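Local coordinates for flagellar hook protein FlgE (Caulobacter crescentus CB15, PDB 5AY6) that forms the curved hook of the bacterial flagellum, which probably works as a universal joint carrying motor torque to the filament, at residues 44-49 with 112-117; 81-86 with 126-131; 96-99 with 104-107. All coordinates share one frame; numbering follows the deposited sequence.

Overall arrangement
All three contacts lie within the FlgE third-domain region of this 32 kDa hook-protein fragment and gather round one five-stranded antiparallel sheet. No ligand or active site is involved. The centres of interactions 1 and 2 are about 16 Å apart, those of 1 and 3 about 13 Å, those of 2 and 3 about 14 Å. Interaction 3 is tied to interaction 1 by a salt bridge, Arg113 NH2 to Asp98 OD2 at 2.8 Å. Interactions 2 and 3 share an apolar patch in which Ile97 CD1 lies 3.6 Å from Val83 CG1 and 3.7 Å from Ile128 CD1. Tyr48 packs on Leu126, joining interactions 1 and 2.

Interaction 1: residues 44-49 with 112-117; sequences NSHNYD and TRINAA
Ile114 meets the ends of Tyr48 and His46 mainly through the tip of its longer branch. Its CD1 methyl reaches 3.5 Å from Tyr48 OH and 3.9 Å from His46 NE2, and the CG2 branch adds a looser touch on the same hydroxyl at 3.8 Å. CG1 of Ile114 stands between the backbone N and the carbonyl carbon (chi1 60°), and the fully extended second torsion (chi2 179°) carries CD1 outward to both partners. The isoleucine crosses the tyrosine at about a right angle, but it comes at the histidine from the opposite direction, with CD1 oblique to the imidazole. Within the strand the two residues also pack: Tyr48 OH sits 3.2 Å above the His46 ring plane, over its centre, while His46 CB lies over one face of the phenol, toward the rim. Both imidazole nitrogens are held from elsewhere, NE2 by Asp40 and ND1 by Glu73, which should fix the ring's rotation and, with two carboxylates beside it, would probably favour a protonated imidazole. His46 and Tyr48 belong to strand 45-53, flanked in the sheet by strands 24-39 and 64-73. Ile114 directly follows strand 111-113, whose hairpin partner, strand 120-122, places Val121 against both Tyr48 and Ile114.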
ATOM      1  N   ASN A  44      11.840 -11.553 -32.853  1.00 23.67           N
ATOM      2  CA  ASN A  44      10.930 -12.550 -32.302  1.00 28.58           C
ATOM      3  C   ASN A  44       9.688 -11.894 -31.709  1.00 31.50           C
ATOM      4  O   ASN A  44       9.789 -10.869 -31.034  1.00 28.03           O
ATOM      5  CB  ASN A  44      11.639 -13.395 -31.244  1.00 31.42           C
ATOM      6  CG  ASN A  44      12.820 -14.159 -31.809  1.00 37.06           C
ATOM      7  OD1 ASN A  44      12.775 -14.644 -32.939  1.00 33.98           O
ATOM      8  ND2 ASN A  44      13.888 -14.262 -31.025  1.00 34.25           N
ATOM      9  N   SER A  45       8.520 -12.482 -31.964  1.00 26.58           N
ATOM     10  CA  SER A  45       7.261 -11.923 -31.474  1.00 28.01           C
ATOM     11  C   SER A  45       6.804 -12.607 -30.191  1.00 26.38           C
ATOM     12  O   SER A  45       7.029 -13.802 -29.998  1.00 31.98           O
ATOM     13  CB  SER A  45       6.164 -12.048 -32.530  1.00 27.88           C
ATOM     14  OG  SER A  45       5.505 -13.297 -32.407  1.00 32.02           O
ATOM     15  N   HIS A  46       6.150 -11.844 -29.320  1.00 27.12           N
ATOM     16  CA  HIS A  46       5.653 -12.374 -28.056  1.00 25.63           C
ATOM     17  C   HIS A  46       4.240 -11.893 -27.752  1.00 26.51           C
ATOM     18  O   HIS A  46       3.786 -10.882 -28.284  1.00 24.63           O
ATOM     19  CB  HIS A  46       6.561 -11.966 -26.891  1.00 28.78           C
ATOM     20  CG  HIS A  46       8.025 -12.134 -27.157  1.00 26.91           C
ATOM     21  ND1 HIS A  46       8.759 -13.167 -26.635  1.00 28.35           N
ATOM     22  CD2 HIS A  46       8.891 -11.375 -27.878  1.00 29.36           C
ATOM     23  CE1 HIS A  46      10.022 -13.054 -27.026  1.00 31.07           C
ATOM     24  NE2 HIS A  46      10.121 -11.976 -27.780  1.00 23.33           N
ATOM     25  N   ASN A  47       3.557 -12.628 -26.883  1.00 23.13           N
ATOM     26  CA  ASN A  47       2.376 -12.117 -26.206  1.00 25.10           C
ATOM     27  C   ASN A  47       2.734 -11.906 -24.741  1.00 22.53           C
ATOM     28  O   ASN A  47       3.268 -12.808 -24.090  1.00 23.41           O
ATOM     29  CB  ASN A  47       1.191 -13.073 -26.340  1.00 20.46           C
ATOM     30  CG  ASN A  47       0.756 -13.271 -27.779  1.00 29.70           C
ATOM     31  OD1 ASN A  47       0.950 -12.402 -28.628  1.00 21.67           O
ATOM     32  ND2 ASN A  47       0.164 -14.425 -28.060  1.00 31.59           N
ATOM     33  N   TYR A  48       2.455 -10.715 -24.229  1.00 20.50           N
ATOM     34  CA  TYR A  48       2.845 -10.370 -22.868  1.00 23.07           C
ATOM     35  C   TYR A  48       1.658  -9.979 -22.003  1.00 20.16           C
ATOM     36  O   TYR A  48       0.692  -9.392 -22.486  1.00 26.00           O
ATOM     37  CB  TYR A  48       3.851  -9.213 -22.867  1.00 24.49           C
ATOM     38  CG  TYR A  48       5.245  -9.558 -23.330  1.00 20.54           C
ATOM     39  CD1 TYR A  48       6.015 -10.490 -22.645  1.00 24.84           C
ATOM     40  CD2 TYR A  48       5.809  -8.922 -24.429  1.00 22.73           C
ATOM     41  CE1 TYR A  48       7.296 -10.796 -23.056  1.00 22.05           C
ATOM     42  CE2 TYR A  48       7.088  -9.220 -24.846  1.00 20.85           C
ATOM     43  CZ  TYR A  48       7.827 -10.158 -24.156  1.00 22.69           C
ATOM     44  OH  TYR A  48       9.102 -10.460 -24.569  1.00 20.84           O
ATOM     45  N   ASP A  49       1.746 -10.297 -20.718  1.00 21.84           N
ATOM     46  CA  ASP A  49       0.857  -9.702 -19.732  1.00 17.02           C
ATOM     47  C   ASP A  49       1.597  -8.551 -19.073  1.00 19.60           C
ATOM     48  O   ASP A  49       2.788  -8.660 -18.770  1.00 22.85           O
ATOM     49  CB  ASP A  49       0.407 -10.728 -18.689  1.00 26.24           C
ATOM     50  CG  ASP A  49      -0.727 -11.608 -19.188  1.00 21.32           C
ATOM     51  OD1 ASP A  49      -1.505 -11.146 -20.048  1.00 23.14           O
ATOM     52  OD2 ASP A  49      -0.838 -12.758 -18.712  1.00 30.55           O
ATOM     53  N   THR A 112      12.921  -2.096 -22.503  1.00 17.45           N
ATOM     54  CA  THR A 112      13.415  -2.940 -21.422  1.00 20.91           C
ATOM     55  C   THR A 112      14.097  -4.156 -22.027  1.00 19.22           C
ATOM     56  O   THR A 112      13.688  -4.644 -23.084  1.00 19.03           O
ATOM     57  CB  THR A 112      12.301  -3.413 -20.462  1.00 19.55           C
ATOM     58  OG1 THR A 112      12.885  -4.191 -19.408  1.00 20.66           O
ATOM     59  CG2 THR A 112      11.272  -4.272 -21.191  1.00 18.28           C
ATOM     60  N   ARG A 113      15.147  -4.638 -21.370  1.00 18.42           N
ATOM     61  CA  ARG A 113      15.725  -5.923 -21.747  1.00 23.56           C
ATOM     62  C   ARG A 113      14.744  -7.019 -21.354  1.00 21.32           C
ATOM     63  O   ARG A 113      13.997  -6.860 -20.386  1.00 19.30           O
ATOM     64  CB  ARG A 113      17.084  -6.142 -21.073  1.00 23.03           C
ATOM     65  CG  ARG A 113      18.166  -5.169 -21.524  1.00 23.90           C
ATOM     66  CD  ARG A 113      19.548  -5.555 -20.992  1.00 25.07           C
ATOM     67  NE  ARG A 113      19.705  -5.284 -19.563  1.00 26.39           N
ATOM     68  CZ  ARG A 113      20.843  -5.443 -18.893  1.00 26.10           C
ATOM     69  NH1 ARG A 113      21.929  -5.870 -19.522  1.00 25.68           N
ATOM     70  NH2 ARG A 113      20.901  -5.173 -17.594  1.00 16.39           N
ATOM     71  N   ILE A 114      14.727  -8.120 -22.104  1.00 17.68           N
ATOM     72  CA  ILE A 114      13.888  -9.259 -21.743  1.00 20.33           C
ATOM     73  C   ILE A 114      14.726 -10.510 -21.476  1.00 18.52           C
ATOM     74  O   ILE A 114      14.194 -11.547 -21.077  1.00 20.87           O
ATOM     75  CB  ILE A 114      12.839  -9.571 -22.833  1.00 21.65           C
ATOM     76  CG1 ILE A 114      13.523  -9.907 -24.160  1.00 19.05           C
ATOM     77  CG2 ILE A 114      11.878  -8.399 -22.995  1.00 20.67           C
ATOM     78  CD1 ILE A 114      12.554 -10.238 -25.280  1.00 21.38           C
ATOM     79  N   ASN A 115      16.032 -10.411 -21.700  1.00 19.65           N
ATOM     80  CA  ASN A 115      16.960 -11.469 -21.303  1.00 20.78           C
ATOM     81  C   ASN A 115      18.367 -10.910 -21.077  1.00 24.96           C
ATOM     82  O   ASN A 115      18.650  -9.767 -21.439  1.00 21.15           O
ATOM     83  CB  ASN A 115      16.985 -12.602 -22.342  1.00 15.61           C
ATOM     84  CG  ASN A 115      17.404 -12.136 -23.724  1.00 18.06           C
ATOM     85  OD1 ASN A 115      18.341 -11.354 -23.878  1.00 23.64           O
ATOM     86  ND2 ASN A 115      16.712 -12.632 -24.747  1.00 20.82           N
ATOM     87  N   ALA A 116      19.242 -11.714 -20.479  1.00 19.84           N
ATOM     88  CA  ALA A 116      20.593 -11.262 -20.149  1.00 24.48           C
ATOM     89  C   ALA A 116      21.426 -11.026 -21.404  1.00 28.91           C
ATOM     90  O   ALA A 116      22.411 -10.287 -21.378  1.00 28.16           O
ATOM     91  CB  ALA A 116      21.282 -12.269 -19.239  1.00 25.80           C
ATOM     92  N   ALA A 117      21.022 -11.651 -22.504  1.00 23.10           N
ATOM     93  CA  ALA A 117      21.717 -11.484 -23.772  1.00 29.90           C
ATOM     94  C   ALA A 117      21.540 -10.061 -24.302  1.00 28.85           C
ATOM     95  O   ALA A 117      22.324  -9.594 -25.129  1.00 30.04           O
ATOM     96  CB  ALA A 117      21.221 -12.498 -24.784  1.00 25.16           C
TER

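Interaction 2: residues 81-86 with 126-131; sequences GKVAYD and LGIVNA
The phenol ring of Tyr85 meets the carbonyl oxygen of Ile128 at its edge, in the ring plane, beside CE2, which is 3.4 Å from that oxygen. The ring has further side-chain neighbours in Tyr52, Tyr67 and Leu92 of the sheet and in Asp135 and Asp136 of the loop beyond. The hydroxyl makes the one hydrogen bond between 81-86 and 126-131: Tyr85 OH donates to Ile128 O over 2.8 Å. It lies in the carbonyl plane and uses a lone pair, with a C=O...OH angle of 125°. The main-chain oxygen of buried Ile128, in an irregular segment, is thus satisfied by a side chain of the sheet.

The same hydroxyl rests 3.4 Å from Ile128 CG2, so the isoleucine offers Tyr85 both a polar atom and a methyl. In Ile128 the CG2 branch is anti to the backbone N, while CG1 stands beside that N (chi1 -67°). This divides the work of the side chain: CG2 reaches Tyr85 and also meets Val83 CG1 at 3.8 Å, whereas the longer branch runs on to Ile97. Val83 and Tyr85 are two residues apart on the strand, and both direct their side chains toward the loop; their apolar and polar contacts converge on this one isoleucine.

The chain turns into Ile128 through Gly127, which takes a left-handed backbone conformation (phi 82°). The arrangement is that of an antiparallel beta-sheet whose face is covered by an irregular connection, here the segment leading from strand 120-122 to helix 137-140 in the FlgE third-domain region.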
ATOM      1  N   GLY A  81      10.291  -3.883 -12.746  1.00 12.39           N
ATOM      2  CA  GLY A  81      10.898  -2.683 -12.195  1.00 15.07           C
ATOM      3  C   GLY A  81       9.892  -1.644 -11.743  1.00 21.23           C
ATOM      4  O   GLY A  81       8.730  -1.957 -11.474  1.00 14.84           O
ATOM      5  N   LYS A  82      10.347  -0.398 -11.658  1.00 13.61           N
ATOM      6  CA  LYS A  82       9.482   0.705 -11.271  1.00 15.05           C
ATOM      7  C   LYS A  82       9.450   1.765 -12.363  1.00 13.02           C
ATOM      8  O   LYS A  82      10.473   2.055 -12.985  1.00 16.66           O
ATOM      9  CB  LYS A  82       9.947   1.315  -9.946  1.00 14.66           C
ATOM     10  CG  LYS A  82       9.019   2.382  -9.396  1.00 19.42           C
ATOM     11  CD  LYS A  82       9.293   2.663  -7.928  1.00 24.52           C
ATOM     12  CE  LYS A  82      10.649   3.314  -7.720  1.00 20.82           C
ATOM     13  NZ  LYS A  82      10.826   3.775  -6.308  1.00 24.60           N
ATOM     14  N   VAL A  83       8.267   2.317 -12.612  1.00 12.10           N
ATOM     15  CA  VAL A  83       8.127   3.453 -13.515  1.00 11.64           C
ATOM     16  C   VAL A  83       7.668   4.675 -12.733  1.00 14.49           C
ATOM     17  O   VAL A  83       7.023   4.556 -11.693  1.00 12.86           O
ATOM     18  CB  VAL A  83       7.132   3.176 -14.661  1.00 13.17           C
ATOM     19  CG1 VAL A  83       7.702   2.149 -15.614  1.00 12.77           C
ATOM     20  CG2 VAL A  83       5.790   2.713 -14.109  1.00 12.76           C
ATOM     21  N   ALA A  84       8.030   5.851 -13.230  1.00 13.78           N
ATOM     22  CA  ALA A  84       7.635   7.095 -12.596  1.00 14.57           C
ATOM     23  C   ALA A  84       7.095   8.031 -13.661  1.00 15.95           C
ATOM     24  O   ALA A  84       7.782   8.322 -14.638  1.00 17.53           O
ATOM     25  CB  ALA A  84       8.809   7.728 -11.861  1.00 12.39           C
ATOM     26  N   TYR A  85       5.857   8.483 -13.481  1.00 12.94           N
ATOM     27  CA  TYR A  85       5.253   9.425 -14.411  1.00 12.54           C
ATOM     28  C   TYR A  85       5.140  10.806 -13.774  1.00 14.71           C
ATOM     29  O   TYR A  85       4.875  10.924 -12.578  1.00 16.69           O
ATOM     30  CB  TYR A  85       3.869   8.947 -14.850  1.00 14.05           C
ATOM     31  CG  TYR A  85       3.856   7.605 -15.545  1.00 13.69           C
ATOM     32  CD1 TYR A  85       3.606   6.442 -14.838  1.00 10.60           C
ATOM     33  CD2 TYR A  85       4.075   7.508 -16.912  1.00  8.80           C
ATOM     34  CE1 TYR A  85       3.580   5.216 -15.470  1.00 16.19           C
ATOM     35  CE2 TYR A  85       4.052   6.289 -17.554  1.00 12.87           C
ATOM     36  CZ  TYR A  85       3.806   5.146 -16.827  1.00 15.34           C
ATOM     37  OH  TYR A  85       3.783   3.925 -17.460  1.00 11.74           O
ATOM     38  N   ASP A  86       5.343  11.844 -14.579  1.00 18.01           N
ATOM     39  CA  ASP A  86       5.194  13.220 -14.111  1.00 18.07           C
ATOM     40  C   ASP A  86       3.765  13.425 -13.620  1.00 13.97           C
ATOM     41  O   ASP A  86       2.813  13.099 -14.323  1.00 13.65           O
ATOM     42  CB  ASP A  86       5.533  14.208 -15.228  1.00 16.00           C
ATOM     43  CG  ASP A  86       5.625  15.637 -14.737  1.00 22.59           C
ATOM     44  OD1 ASP A  86       6.758  16.144 -14.595  1.00 21.45           O
ATOM     45  OD2 ASP A  86       4.568  16.255 -14.496  1.00 17.97           O
ATOM     46  N   LEU A 126       4.346  -2.117 -24.934  1.00 19.78           N
ATOM     47  CA  LEU A 126       3.837  -2.664 -23.683  1.00 25.11           C
ATOM     48  C   LEU A 126       2.799  -1.740 -23.053  1.00 16.95           C
ATOM     49  O   LEU A 126       2.181  -2.090 -22.052  1.00 17.69           O
ATOM     50  CB  LEU A 126       4.980  -2.912 -22.696  1.00 13.40           C
ATOM     51  CG  LEU A 126       6.069  -3.884 -23.156  1.00 15.71           C
ATOM     52  CD1 LEU A 126       7.134  -4.023 -22.077  1.00 18.29           C
ATOM     53  CD2 LEU A 126       5.473  -5.239 -23.501  1.00 12.76           C
ATOM     54  N   GLY A 127       2.612  -0.561 -23.640  1.00 15.04           N
ATOM     55  CA  GLY A 127       1.637   0.395 -23.140  1.00 16.70           C
ATOM     56  C   GLY A 127       2.143   1.221 -21.970  1.00 16.23           C
ATOM     57  O   GLY A 127       1.402   2.024 -21.398  1.00 17.08           O
ATOM     58  N   ILE A 128       3.407   1.023 -21.612  1.00 16.64           N
ATOM     59  CA  ILE A 128       4.024   1.761 -20.516  1.00 17.26           C
ATOM     60  C   ILE A 128       4.281   3.193 -20.975  1.00 20.40           C
ATOM     61  O   ILE A 128       4.259   4.133 -20.179  1.00 13.77           O
ATOM     62  CB  ILE A 128       5.327   1.076 -20.054  1.00 18.22           C
ATOM     63  CG1 ILE A 128       5.001  -0.278 -19.418  1.00 16.36           C
ATOM     64  CG2 ILE A 128       6.086   1.939 -19.053  1.00 19.88           C
ATOM     65  CD1 ILE A 128       6.103  -1.303 -19.557  1.00 20.00           C
ATOM     66  N   VAL A 129       4.510   3.335 -22.274  1.00 18.58           N
ATOM     67  CA  VAL A 129       4.606   4.632 -22.928  1.00 16.35           C
ATOM     68  C   VAL A 129       3.478   4.701 -23.952  1.00 19.54           C
ATOM     69  O   VAL A 129       3.116   3.682 -24.536  1.00 17.82           O
ATOM     70  CB  VAL A 129       5.991   4.827 -23.593  1.00 20.06           C
ATOM     71  CG1 VAL A 129       5.941   5.866 -24.700  1.00 23.35           C
ATOM     72  CG2 VAL A 129       7.027   5.207 -22.546  1.00 24.06           C
ATOM     73  N   ASN A 130       2.901   5.882 -24.149  1.00 20.78           N
ATOM     74  CA  ASN A 130       1.763   6.031 -25.051  1.00 19.26           C
ATOM     75  C   ASN A 130       2.071   6.994 -26.192  1.00 25.67           C
ATOM     76  O   ASN A 130       2.423   8.150 -25.966  1.00 25.89           O
ATOM     77  CB  ASN A 130       0.535   6.507 -24.269  1.00 21.05           C
ATOM     78  CG  ASN A 130      -0.742   6.469 -25.088  1.00 26.01           C
ATOM     79  OD1 ASN A 130      -0.751   6.016 -26.232  1.00 27.82           O
ATOM     80  ND2 ASN A 130      -1.834   6.939 -24.495  1.00 20.49           N
ATOM     81  N   ALA A 131       1.936   6.511 -27.421  1.00 30.32           N
ATOM     82  CA  ALA A 131       2.236   7.319 -28.595  1.00 32.63           C
ATOM     83  C   ALA A 131       1.060   8.215 -28.970  1.00 27.95           C
ATOM     84  O   ALA A 131       1.233   9.240 -29.627  1.00 38.88           O
ATOM     85  CB  ALA A 131       2.611   6.423 -29.765  1.00 35.36           C
TER

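Interaction 3: residues 96-99 with 104-107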
ATOM      1  N   THR A  96      12.988   1.712 -14.343  1.00 17.35           N
ATOM      2  CA  THR A  96      14.021   0.770 -13.932  1.00 13.56           C
ATOM      3  C   THR A  96      13.676  -0.639 -14.397  1.00 15.95           C
ATOM      4  O   THR A  96      14.255  -1.615 -13.918  1.00 13.67           O
ATOM      5  CB  THR A  96      14.220   0.751 -12.405  1.00 20.50           C
ATOM      6  OG1 THR A  96      13.038   0.243 -11.769  1.00 16.50           O
ATOM      7  CG2 THR A  96      14.538   2.152 -11.881  1.00 19.07           C
ATOM      8  N   ILE A  97      12.727  -0.744 -15.321  1.00 14.01           N
ATOM      9  CA  ILE A  97      12.340  -2.047 -15.853  1.00 14.88           C
ATOM     10  C   ILE A  97      13.514  -2.677 -16.582  1.00 12.40           C
ATOM     11  O   ILE A  97      14.116  -2.067 -17.467  1.00 11.86           O
ATOM     12  CB  ILE A  97      11.134  -1.952 -16.813  1.00 14.97           C
ATOM     13  CG1 ILE A  97       9.968  -1.221 -16.147  1.00 20.26           C
ATOM     14  CG2 ILE A  97      10.685  -3.342 -17.252  1.00 11.28           C
ATOM     15  CD1 ILE A  97       8.776  -1.020 -17.073  1.00 15.82           C
ATOM     16  N   ASP A  98      13.841  -3.902 -16.195  1.00 11.65           N
ATOM     17  CA  ASP A  98      14.967  -4.630 -16.761  1.00 15.12           C
ATOM     18  C   ASP A  98      14.625  -6.115 -16.671  1.00 13.90           C
ATOM     19  O   ASP A  98      13.648  -6.474 -16.012  1.00 15.68           O
ATOM     20  CB  ASP A  98      16.255  -4.307 -15.997  1.00 15.62           C
ATOM     21  CG  ASP A  98      17.506  -4.533 -16.824  1.00 16.47           C
ATOM     22  OD1 ASP A  98      17.411  -5.087 -17.941  1.00 19.46           O
ATOM     23  OD2 ASP A  98      18.595  -4.150 -16.346  1.00 17.60           O
ATOM     24  N   TYR A  99      15.405  -6.976 -17.319  1.00 16.18           N
ATOM     25  CA  TYR A  99      15.101  -8.406 -17.284  1.00 15.85           C
ATOM     26  C   TYR A  99      15.201  -8.918 -15.847  1.00 23.11           C
ATOM     27  O   TYR A  99      15.963  -8.376 -15.046  1.00 19.17           O
ATOM     28  CB  TYR A  99      16.017  -9.196 -18.236  1.00 18.72           C
ATOM     29  CG  TYR A  99      17.472  -9.342 -17.822  1.00 21.36           C
ATOM     30  CD1 TYR A  99      17.877 -10.367 -16.970  1.00 25.47           C
ATOM     31  CD2 TYR A  99      18.448  -8.487 -18.322  1.00 21.80           C
ATOM     32  CE1 TYR A  99      19.206 -10.517 -16.602  1.00 22.97           C
ATOM     33  CE2 TYR A  99      19.782  -8.631 -17.963  1.00 23.68           C
ATOM     34  CZ  TYR A  99      20.155  -9.647 -17.103  1.00 28.18           C
ATOM     35  OH  TYR A  99      21.478  -9.797 -16.742  1.00 22.64           O
ATOM     36  N   PRO A 104      24.067  -4.894 -12.762  1.00 23.78           N
ATOM     37  CA  PRO A 104      23.201  -3.852 -12.198  1.00 23.56           C
ATOM     38  C   PRO A 104      21.985  -3.527 -13.069  1.00 23.90           C
ATOM     39  O   PRO A 104      22.044  -3.646 -14.296  1.00 21.49           O
ATOM     40  CB  PRO A 104      24.136  -2.646 -12.094  1.00 28.82           C
ATOM     41  CG  PRO A 104      25.125  -2.849 -13.178  1.00 26.16           C
ATOM     42  CD  PRO A 104      25.319  -4.339 -13.305  1.00 24.09           C
ATOM     43  N   VAL A 105      20.892  -3.136 -12.419  1.00 22.13           N
ATOM     44  CA  VAL A 105      19.660  -2.761 -13.108  1.00 17.96           C
ATOM     45  C   VAL A 105      19.903  -1.601 -14.067  1.00 22.53           C
ATOM     46  O   VAL A 105      20.416  -0.557 -13.671  1.00 20.58           O
ATOM     47  CB  VAL A 105      18.550  -2.374 -12.101  1.00 18.36           C
ATOM     48  CG1 VAL A 105      17.343  -1.801 -12.822  1.00 19.79           C
ATOM     49  CG2 VAL A 105      18.154  -3.580 -11.255  1.00 16.70           C
ATOM     50  N   THR A 106      19.540  -1.792 -15.333  1.00 18.84           N
ATOM     51  CA  THR A 106      19.793  -0.787 -16.357  1.00 21.26           C
ATOM     52  C   THR A 106      18.508  -0.437 -17.101  1.00 29.44           C
ATOM     53  O   THR A 106      18.157  -1.070 -18.101  1.00 26.25           O
ATOM     54  CB  THR A 106      20.866  -1.267 -17.353  1.00 24.65           C
ATOM     55  OG1 THR A 106      22.024  -1.709 -16.631  1.00 21.08           O
ATOM     56  CG2 THR A 106      21.263  -0.145 -18.301  1.00 26.38           C
ATOM     57  N   GLY A 107      17.806   0.574 -16.598  1.00 22.47           N
ATOM     58  CA  GLY A 107      16.545   0.995 -17.178  1.00 17.42           C
ATOM     59  C   GLY A 107      16.728   1.793 -18.454  1.00 19.19           C
ATOM     60  O   GLY A 107      17.845   2.132 -18.834  1.00 17.65           O
TER
HETATM   61  O   HOH W   1      16.223  -2.418 -19.298  1.00 16.37           O
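The carboxylate of Asp98 is swung to Thr106 by a first torsion that sets CG opposite the backbone N (chi1 -156°), in a chain reversal that folds the loop after edge strand 92-99 of the antiparallel sheet back over that strand. Thr106 N donates to Asp98 OD2 over 2.7 Å, nearly straight at 165°; the N-H arrives on the anti side of the oxygen and somewhat out of the carboxylate plane. The other oxygen serves its own strand: Tyr99 N is bonded to Asp98 OD1 at 2.8 Å, coming from above the plane along a more bent path. One carboxylate thus grips the loop with OD2 and the following backbone N-H with OD1, while Arg113 forms a salt bridge to OD2 that probably stabilises the negative charge. Replacing Asp98 by an alanine removes both oxygens and would probably leave the Thr106 N-H and the Arg113 guanidinium without their mate, freeing the loop to shift from the strand.

Beside this polar link, Val105 lays its CG1 methyl against the backbone of Thr96, 3.3 Å from Thr96 O. The Thr96 hydroxyl is engaged on the sheet side, where OG1 accepts the N-H of Lys82. Further along, Gly107 passes close to the strand, with Gly107 CA 4.1 Å from Thr96 CA; a beta carbon there would press on that atom. Water 1 lies between the two backbones, within hydrogen-bonding distance of both: 2.8 Å from Ile97 O and 2.6 Å from Thr106 O.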